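Local coordinates for protein probable dipeptidase (Pseudomonas aeruginosa, PDB 3B40) that probably hydrolyses dipeptides as a metal-dependent peptidase of the membrane dipeptidase (M19) family, whose members have a TIM-barrel fold, at residues G259-Q263 against N399-A403; R272-K276 against L327-P331. The protein carries 11 engineered substitutions. All coordinates share one frame; numbering follows the deposited sequence.

Interaction 1. Residues G259-Q263 against N399-A403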
loop_
_atom_site.group_PDB
_atom_site.type_symbol
_atom_site.label_atom_id
_atom_site.label_comp_id
_atom_site.label_asym_id
_atom_site.label_seq_id
_atom_site.Cartn_x
_atom_site.Cartn_y
_atom_site.Cartn_z
ATOM N N GLY A 259 12.906 -10.797 -9.519
ATOM C CA GLY A 259 13.799 -9.639 -9.524
ATOM C C GLY A 259 13.186 -8.446 -8.820
ATOM O O GLY A 259 13.725 -7.353 -8.882
ATOM N N GLY A 260 12.078 -8.673 -8.108
ATOM C CA GLY A 260 11.260 -7.590 -7.608
ATOM C C GLY A 260 11.556 -7.135 -6.192
ATOM O O GLY A 260 12.641 -7.408 -5.657
ATOM N N VAL A 261 10.590 -6.448 -5.568
ATOM C CA VAL A 261 10.851 -5.813 -4.259
ATOM C C VAL A 261 9.657 -5.914 -3.334
ATOM O O VAL A 261 8.515 -5.743 -3.759
ATOM C CB VAL A 261 11.273 -4.272 -4.375
ATOM C CG1 VAL A 261 11.692 -3.743 -3.026
ATOM C CG2 VAL A 261 12.427 -4.072 -5.350
ATOM N N ILE A 262 9.936 -6.164 -2.053
ATOM C CA ILE A 262 8.913 -6.175 -1.003
ATOM C C ILE A 262 9.045 -4.872 -0.236
ATOM O O ILE A 262 10.028 -4.643 0.459
ATOM C CB ILE A 262 9.070 -7.395 -0.069
ATOM C CG1 ILE A 262 8.916 -8.682 -0.889
ATOM C CG2 ILE A 262 8.005 -7.385 1.037
ATOM C CD1 ILE A 262 9.838 -9.763 -0.488
ATOM N N GLN A 263 8.076 -3.989 -0.422
ATOM C CA GLN A 263 8.148 -2.672 0.217
ATOM C C GLN A 263 7.425 -2.791 1.555
ATOM O O GLN A 263 6.198 -2.768 1.607
ATOM C CB GLN A 263 7.544 -1.592 -0.692
ATOM C CG GLN A 263 8.251 -1.467 -2.063
ATOM C CD GLN A 263 9.406 -0.455 -2.086
ATOM O OE1 GLN A 263 10.441 -0.705 -2.705
ATOM N NE2 GLN A 263 9.223 0.681 -1.426
ATOM N N ASN A 399 16.218 0.057 -4.778
ATOM C CA ASN A 399 15.743 -1.250 -5.241
ATOM C C ASN A 399 14.521 -1.107 -6.124
ATOM O O ASN A 399 14.434 -1.733 -7.205
ATOM C CB ASN A 399 15.416 -2.133 -4.039
ATOM C CG ASN A 399 16.644 -2.556 -3.260
ATOM O OD1 ASN A 399 17.730 -2.698 -3.824
ATOM N ND2 ASN A 399 16.469 -2.819 -1.953
ATOM N N PHE A 400 13.567 -0.289 -5.667
ATOM C CA PHE A 400 12.360 -0.009 -6.461
ATOM C C PHE A 400 12.708 0.559 -7.827
ATOM O O PHE A 400 12.132 0.155 -8.831
ATOM C CB PHE A 400 11.355 0.907 -5.728
ATOM C CG PHE A 400 10.077 1.166 -6.514
ATOM C CD1 PHE A 400 8.936 0.394 -6.294
ATOM C CD2 PHE A 400 10.018 2.177 -7.469
ATOM C CE1 PHE A 400 7.758 0.639 -7.000
ATOM C CE2 PHE A 400 8.833 2.411 -8.201
ATOM C CZ PHE A 400 7.714 1.650 -7.949
ATOM N N LEU A 401 13.612 1.540 -7.859
ATOM C CA LEU A 401 13.993 2.178 -9.119
ATOM C C LEU A 401 14.666 1.184 -10.083
ATOM O O LEU A 401 14.426 1.250 -11.272
ATOM C CB LEU A 401 14.911 3.364 -8.849
ATOM C CG LEU A 401 14.330 4.563 -8.071
ATOM C CD1 LEU A 401 15.404 5.612 -7.794
ATOM C CD2 LEU A 401 13.147 5.194 -8.824
ATOM N N ARG A 402 15.492 0.259 -9.567
ATOM C CA ARG A 402 16.116 -0.792 -10.419
ATOM C C ARG A 402 15.025 -1.662 -11.036
ATOM O O ARG A 402 14.975 -1.882 -12.264
ATOM C CB ARG A 402 17.054 -1.699 -9.600
ATOM C CG ARG A 402 17.744 -2.881 -10.398
ATOM C CD ARG A 402 18.177 -4.026 -9.468
ATOM N NE ARG A 402 17.027 -4.745 -8.882
ATOM C CZ ARG A 402 16.748 -4.858 -7.575
ATOM N NH1 ARG A 402 15.671 -5.542 -7.190
ATOM N NH2 ARG A 402 17.517 -4.288 -6.645
ATOM N N ALA A 403 14.159 -2.179 -10.177
ATOM C CA ALA A 403 13.085 -3.081 -10.645
ATOM C C ALA A 403 12.185 -2.370 -11.660
ATOM O O ALA A 403 11.781 -2.957 -12.657
ATOM C CB ALA A 403 12.262 -3.581 -9.459
HETATM O O HOH W 1 15.194 -5.878 -10.513
HETATM O O HOH W 2 13.239 0.300 -2.823
#
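Val261 and Ala403 meet where a strand of the TIM barrel faces the long helix 389-409, an example of a β-branched residue packing one methyl against a single helix turn, between Asn399 and Ala403. The packing is tightest round Val261 CG2, 3.6 Å from Asn399 O. Ala403 CB touches the same methyl at 4.1 Å. With CG1 anti to the backbone N (chi1 -173°), CG2 can lie against the helix backbone. Two residues on, at Gln263, the contact is still buried but bridged by water: Gln263 OE1 comes within 3.5 Å of Phe400 CB, and a water joins that oxygen to Phe400 N.

The solvent side lies at Gly259 and Arg402, both partly exposed. Gly259 closes helix 249-257 in a Schellman motif. Arg402 NH1 donates to Gly259 O at 3.2 Å, nearly straight at 162° and in the guanidinium plane, but from above the carbonyl plane. A second water joins Gly259 O to Arg402 NE.

Asp352 O takes Arg402 NH2, and Asn399 ND2 bonds Ile351 O and Val354 O, tying helix 389-409 to the start of strand 354-357 and the loop before it; that strand and strand 230-235 both pair with strand 261-265.

Interaction 2. Residues R272-K276 against L327-P331; sequences RPLSK and LEEEP
Ser275 occupies the N-cap position of helix 276-288, and the carboxylate of Glu330 reaches it from the turn that follows helix 313-328. Here a helix start is gripped by a side chain distant in sequence; Ser275 OG makes no capping bond and instead donates to Glu330.

Two direct hydrogen bonds form a fork. Ser275 N donates to Glu330 OE2 at 2.9 Å, meeting it on the syn side but 32° out of the carboxylate plane; Ser275 OG donates at 2.7 Å to Glu330 OE1, which receives it on its syn lone pair. The glutamate gets there with CG anti to its backbone N (chi1 175°) and a bend at chi2 (66°). Thr278 OG1, in the first turn of helix 276-288, also bonds OE1, so both oxygens are held and rotation of the carboxylate should be restricted. Proximity to the helix N-terminus would probably favour its ionised form.

Apolar contacts lie beside this fork. Leu274 CD2 packs on Glu330 CG at 3.9 Å, and its CD1 meets Leu327 CD2 at 4.0 Å, the two leucines crossing at about a right angle. Leu279 and Leu282 of helix 276-288 also touch Leu274.

Water completes the polar side. Arg272, whose guanidinium forms a salt bridge with Glu337, does not touch the Glu330 carboxylate directly. One water donates to Arg272 O and Glu330 OE2; another accepts from Arg272 NH1 at 2.9 Å and donates to both Glu330 OE2 and Pro331 O.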
loop_
_atom_site.group_PDB
_atom_site.type_symbol
_atom_site.label_atom_id
_atom_site.label_comp_id
_atom_site.label_asym_id
_atom_site.label_seq_id
_atom_site.Cartn_x
_atom_site.Cartn_y
_atom_site.Cartn_z
ATOM N N ARG A 272 2.611 -5.584 14.794
ATOM C CA ARG A 272 2.455 -6.083 16.155
ATOM C C ARG A 272 1.089 -6.774 16.325
ATOM O O ARG A 272 0.068 -6.148 16.035
ATOM C CB ARG A 272 2.545 -4.921 17.134
ATOM C CG ARG A 272 2.398 -5.345 18.583
ATOM C CD ARG A 272 2.286 -4.145 19.509
ATOM N NE ARG A 272 3.569 -3.496 19.695
ATOM C CZ ARG A 272 3.741 -2.387 20.404
ATOM N NH1 ARG A 272 2.694 -1.825 20.983
ATOM N NH2 ARG A 272 4.954 -1.831 20.518
ATOM N N PRO A 273 1.071 -8.041 16.806
ATOM C CA PRO A 273 -0.187 -8.741 17.121
ATOM C C PRO A 273 -0.998 -7.976 18.190
ATOM O O PRO A 273 -0.412 -7.410 19.095
ATOM C CB PRO A 273 0.268 -10.103 17.681
ATOM C CG PRO A 273 1.717 -10.234 17.347
ATOM C CD PRO A 273 2.267 -8.874 17.048
ATOM N N LEU A 274 -2.320 -7.953 18.071
ATOM C CA LEU A 274 -3.163 -7.222 19.015
ATOM C C LEU A 274 -2.933 -7.705 20.444
ATOM O O LEU A 274 -2.855 -8.918 20.700
ATOM C CB LEU A 274 -4.644 -7.375 18.650
ATOM C CG LEU A 274 -5.108 -6.806 17.296
ATOM C CD1 LEU A 274 -6.585 -7.145 17.053
ATOM C CD2 LEU A 274 -4.898 -5.307 17.160
ATOM N N SER A 275 -2.786 -6.747 21.358
ATOM C CA SER A 275 -2.602 -7.025 22.787
ATOM C C SER A 275 -3.844 -7.668 23.384
ATOM O O SER A 275 -4.953 -7.484 22.872
ATOM C CB SER A 275 -2.276 -5.743 23.545
ATOM O OG SER A 275 -3.360 -4.833 23.475
ATOM N N LYS A 276 -3.659 -8.421 24.469
ATOM C CA LYS A 276 -4.777 -9.124 25.119
ATOM C C LYS A 276 -5.964 -8.229 25.514
ATOM O O LYS A 276 -7.128 -8.616 25.289
ATOM C CB LYS A 276 -4.296 -9.990 26.302
ATOM C CG LYS A 276 -5.316 -11.031 26.756
ATOM C CD LYS A 276 -5.792 -11.869 25.566
ATOM C CE LYS A 276 -6.260 -13.264 25.994
ATOM N NZ LYS A 276 -7.671 -13.269 26.443
ATOM N N LEU A 327 -10.228 -1.064 17.833
ATOM C CA LEU A 327 -8.930 -1.137 17.159
ATOM C C LEU A 327 -8.171 0.171 17.324
ATOM O O LEU A 327 -6.939 0.166 17.516
ATOM C CB LEU A 327 -9.097 -1.465 15.671
ATOM C CG LEU A 327 -9.594 -2.876 15.329
ATOM C CD1 LEU A 327 -9.588 -3.078 13.830
ATOM C CD2 LEU A 327 -8.772 -3.976 16.001
ATOM N N GLU A 328 -8.913 1.288 17.270
ATOM C CA GLU A 328 -8.340 2.619 17.452
ATOM C C GLU A 328 -7.659 2.773 18.816
ATOM O O GLU A 328 -6.749 3.583 18.951
ATOM C CB GLU A 328 -9.386 3.726 17.210
ATOM C CG GLU A 328 -9.283 4.380 15.813
ATOM C CD GLU A 328 -10.515 4.154 14.913
ATOM O OE1 GLU A 328 -11.657 4.349 15.409
ATOM O OE2 GLU A 328 -10.340 3.814 13.697
ATOM N N GLU A 329 -8.050 1.956 19.796
ATOM C CA GLU A 329 -7.493 2.029 21.157
ATOM C C GLU A 329 -6.247 1.168 21.366
ATOM O O GLU A 329 -5.581 1.272 22.410
ATOM C CB GLU A 329 -8.530 1.612 22.208
ATOM C CG GLU A 329 -9.792 2.460 22.301
ATOM C CD GLU A 329 -10.805 1.872 23.309
ATOM O OE1 GLU A 329 -10.525 1.938 24.534
ATOM O OE2 GLU A 329 -11.873 1.345 22.893
ATOM N N GLU A 330 -5.958 0.278 20.418
ATOM C CA GLU A 330 -4.755 -0.543 20.506
ATOM C C GLU A 330 -3.548 0.390 20.515
ATOM O O GLU A 330 -3.407 1.211 19.597
ATOM C CB GLU A 330 -4.666 -1.510 19.308
ATOM C CG GLU A 330 -3.366 -2.344 19.242
ATOM C CD GLU A 330 -3.181 -3.356 20.362
ATOM O OE1 GLU A 330 -3.963 -3.368 21.346
ATOM O OE2 GLU A 330 -2.225 -4.155 20.273
ATOM N N PRO A 331 -2.709 0.322 21.571
ATOM C CA PRO A 331 -1.433 1.068 21.513
ATOM C C PRO A 331 -0.685 0.794 20.188
ATOM O O PRO A 331 -0.525 -0.362 19.818
ATOM C CB PRO A 331 -0.644 0.507 22.710
ATOM C CG PRO A 331 -1.760 0.185 23.729
ATOM C CD PRO A 331 -2.881 -0.391 22.855
HETATM O O HOH W 3 -0.897 -3.957 17.401
HETATM O O HOH W 4 -0.031 -2.877 21.374
#

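The two contacts illustrate different levels of one fold. Interaction 1 is buried and joins a strand of the parallel sheet to helix 389-409, whereas interaction 2 lies at the surface among loops and helix ends. Their centres are 31 Å apart and their nearest atoms about 14 Å, without touching. Along the chain interaction 2 is nested within interaction 1: strand 261-265 leads through helix 268-271 to residues 272-276, and residues 327-331 come well before strand 354-357 and helix 389-409. Interaction 1 thus brings the C-terminal helix back against the barrel, while interaction 2 closes a smaller excursion, about half helical and without strands.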